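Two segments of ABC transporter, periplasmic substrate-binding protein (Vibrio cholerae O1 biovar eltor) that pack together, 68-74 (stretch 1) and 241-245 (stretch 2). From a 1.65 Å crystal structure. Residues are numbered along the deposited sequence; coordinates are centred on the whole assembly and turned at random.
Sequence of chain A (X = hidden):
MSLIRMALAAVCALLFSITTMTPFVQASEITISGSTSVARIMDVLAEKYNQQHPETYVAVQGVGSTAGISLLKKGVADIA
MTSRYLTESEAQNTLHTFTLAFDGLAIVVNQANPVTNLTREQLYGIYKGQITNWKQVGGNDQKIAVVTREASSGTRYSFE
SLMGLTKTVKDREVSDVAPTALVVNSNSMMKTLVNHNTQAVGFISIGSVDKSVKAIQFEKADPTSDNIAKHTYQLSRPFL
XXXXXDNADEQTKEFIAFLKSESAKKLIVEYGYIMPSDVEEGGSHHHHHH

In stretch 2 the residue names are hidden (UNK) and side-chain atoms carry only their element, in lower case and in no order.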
# COMPACT_ATOMS: atom_id res chain seq x y z
N GLY A 68 -14.53 4.14 3.85
CA GLY A 68 -14.20 4.42 5.22
C GLY A 68 -14.33 5.90 5.58
O GLY A 68 -14.92 6.14 6.64
N ILE A 69 -13.74 6.77 4.79
CA ILE A 69 -13.85 8.22 4.99
C ILE A 69 -15.33 8.58 5.03
O ILE A 69 -15.74 9.32 5.92
CB ILE A 69 -13.14 8.95 3.89
CG1 ILE A 69 -11.60 8.73 3.98
CG2 ILE A 69 -13.50 10.40 3.93
CD1 ILE A 69 -10.84 9.04 2.75
N SER A 70 -16.12 8.10 4.09
CA SER A 70 -17.54 8.44 4.05
C SER A 70 -18.29 7.99 5.28
O SER A 70 -19.10 8.75 5.83
CB SER A 70 -18.18 7.79 2.83
OG SER A 70 -19.59 8.11 2.78
N LEU A 71 -18.04 6.76 5.73
CA LEU A 71 -18.66 6.24 6.91
C LEU A 71 -18.35 7.03 8.17
O LEU A 71 -19.17 7.17 9.05
CB LEU A 71 -18.35 4.74 7.07
CG LEU A 71 -18.96 3.79 6.03
CD1 LEU A 71 -18.26 2.35 6.12
CD2 LEU A 71 -20.37 3.62 6.28
N LEU A 72 -17.11 7.45 8.30
CA LEU A 72 -16.71 8.32 9.42
C LEU A 72 -17.39 9.69 9.34
O LEU A 72 -17.87 10.17 10.39
CB LEU A 72 -15.20 8.52 9.45
CG LEU A 72 -14.66 9.39 10.56
CD1 LEU A 72 -14.86 8.84 11.90
CD2 LEU A 72 -13.15 9.67 10.29
N LYS A 73 -17.48 10.25 8.12
CA LYS A 73 -18.09 11.61 7.95
C LYS A 73 -19.59 11.55 8.17
O LYS A 73 -20.18 12.53 8.69
CB LYS A 73 -17.75 12.25 6.66
CG LYS A 73 -16.33 12.77 6.55
CD LYS A 73 -16.11 13.45 5.23
CE LYS A 73 -14.66 13.87 5.09
NZ LYS A 73 -14.50 14.74 3.89
N LYS A 74 -20.20 10.38 7.97
CA LYS A 74 -21.65 10.21 8.23
C LYS A 74 -21.87 9.82 9.67
O LYS A 74 -23.00 9.57 10.13
CB LYS A 74 -22.23 9.09 7.31
CG LYS A 74 -22.19 9.46 5.83
CD LYS A 74 -22.59 8.30 4.86
CE LYS A 74 -22.81 8.85 3.49
NZ LYS A 74 -23.09 7.73 2.59
N UNK A 241 -4.86 6.81 10.09
CA UNK A 241 -5.95 6.66 11.01
C UNK A 241 -6.59 8.08 11.19
O UNK A 241 -5.87 9.04 11.49
c UNK A 241 -6.64 5.97 13.28
c UNK A 241 -5.44 3.73 11.74
c UNK A 241 -5.48 6.19 12.36
c UNK A 241 -4.65 4.85 12.24
N UNK A 242 -7.89 8.12 10.95
CA UNK A 242 -8.70 9.36 10.95
C UNK A 242 -9.73 9.24 12.06
O UNK A 242 -10.40 8.25 12.23
c UNK A 242 -8.68 9.90 8.35
c UNK A 242 -9.42 9.55 9.63
c UNK A 242 -9.69 9.88 7.20
c UNK A 242 -7.69 8.94 8.00
N UNK A 243 -9.95 10.36 12.78
CA UNK A 243 -10.96 10.37 13.87
C UNK A 243 -11.18 11.82 14.28
O UNK A 243 -10.43 12.66 13.86
c UNK A 243 -9.44 10.11 15.85
n UNK A 243 -8.20 10.37 15.30
c UNK A 243 -10.56 9.53 15.06
n UNK A 243 -8.12 10.99 17.35
c UNK A 243 -9.39 10.52 17.14
c UNK A 243 -7.42 10.90 16.23
N UNK A 244 -12.26 12.09 14.99
CA UNK A 244 -12.55 13.49 15.43
C UNK A 244 -12.01 13.70 16.83
O UNK A 244 -12.69 13.46 17.78
c UNK A 244 -14.25 14.69 13.15
c UNK A 244 -15.29 12.60 13.57
c UNK A 244 -14.04 13.71 15.41
c UNK A 244 -14.56 13.69 14.05
c UNK A 244 -14.68 14.70 11.85
c UNK A 244 -15.48 13.64 11.42
c UNK A 244 -15.79 12.61 12.30
o UNK A 244 -15.85 13.82 10.10
N UNK A 245 -10.75 14.10 16.94
CA UNK A 245 -10.03 14.02 18.25
C UNK A 245 -10.83 14.69 19.38
O UNK A 245 -10.90 14.17 20.52
c UNK A 245 -8.62 14.62 18.15
o UNK A 245 -8.64 16.04 18.26

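Position 241 carries four side-chain carbons that fork at the first, one arm being two carbons long. The side chain is out of reach of stretch 1. A branch at CB with unequal arms, built of carbon alone, identifies Ile241, a buried strand residue that takes no part in the contact.

Position 242 also has four side-chain carbons, but here the chain runs through a CB and forks at the second carbon into two single-carbon arms. Its CA-to-CB bond points toward the helix. The CB lies 3.8 Å from CD2 of Leu72, and one of the terminal carbons approaches CG1 of Ile69 to 3.9 Å. The symmetrical fork beyond CB is that of leucine, so this is Leu242, with chi1 m and chi2 p; the carbon near Ile69 CG1 is its CD2. The backbone contributes as well, since Leu72 CD2 rests 3.7 Å from Leu242 O.

At position 243 a single carbon leads to a five-membered ring of three carbons and two nitrogens. The CA-to-CB bond of 243 points away from stretch 1, and the CB of 243 lies 5.4 Å from Leu72 CD2, the nearest approach of the side chain. What meets the helix is the main chain, with the backbone N of 243 4.1 Å from Leu72 CD2. The ring is an imidazole, and the residue is His243.

Position 244 shows one carbon followed by a six-carbon ring bearing an oxygen. The CA-to-CB bond is directed sideways, yet the ring reaches back to the helix. One ring carbon of 244 lies 3.8 Å from Leu72 CG and 3.7 Å from Leu72 O, the carbonyl oxygen sitting at the ring edge, near its plane. Farther out, the terminal oxygen of 244 is 3.7 Å from Lys73 CG. The phenol identifies Tyr244; the ring carbon is its CE2 and the oxygen its OH, which is hydrogen-bonded elsewhere in the structure.

Position 245 has one carbon and one oxygen and does not reach stretch 1; the short hydroxymethyl group is that of Ser245.

The contact is a small apolar packing of a helix on the end of a strand and the loop residue that follows it, burying 257 Å² in total. The two axes run nearly parallel, at 18°, and approach to 9.6 Å, a spacing bridged by side chains without any hydrogen bond between the stretches. Leu72 is the centre: pointing toward the strand, it meets both Leu242 and Tyr244 and also touches the backbone between them. Ile69, one helical turn earlier, extends the packing along Leu242, while the aliphatic part of Lys73 borders the tyrosine hydroxyl.

Stretch 2 (241-245) ILHYS
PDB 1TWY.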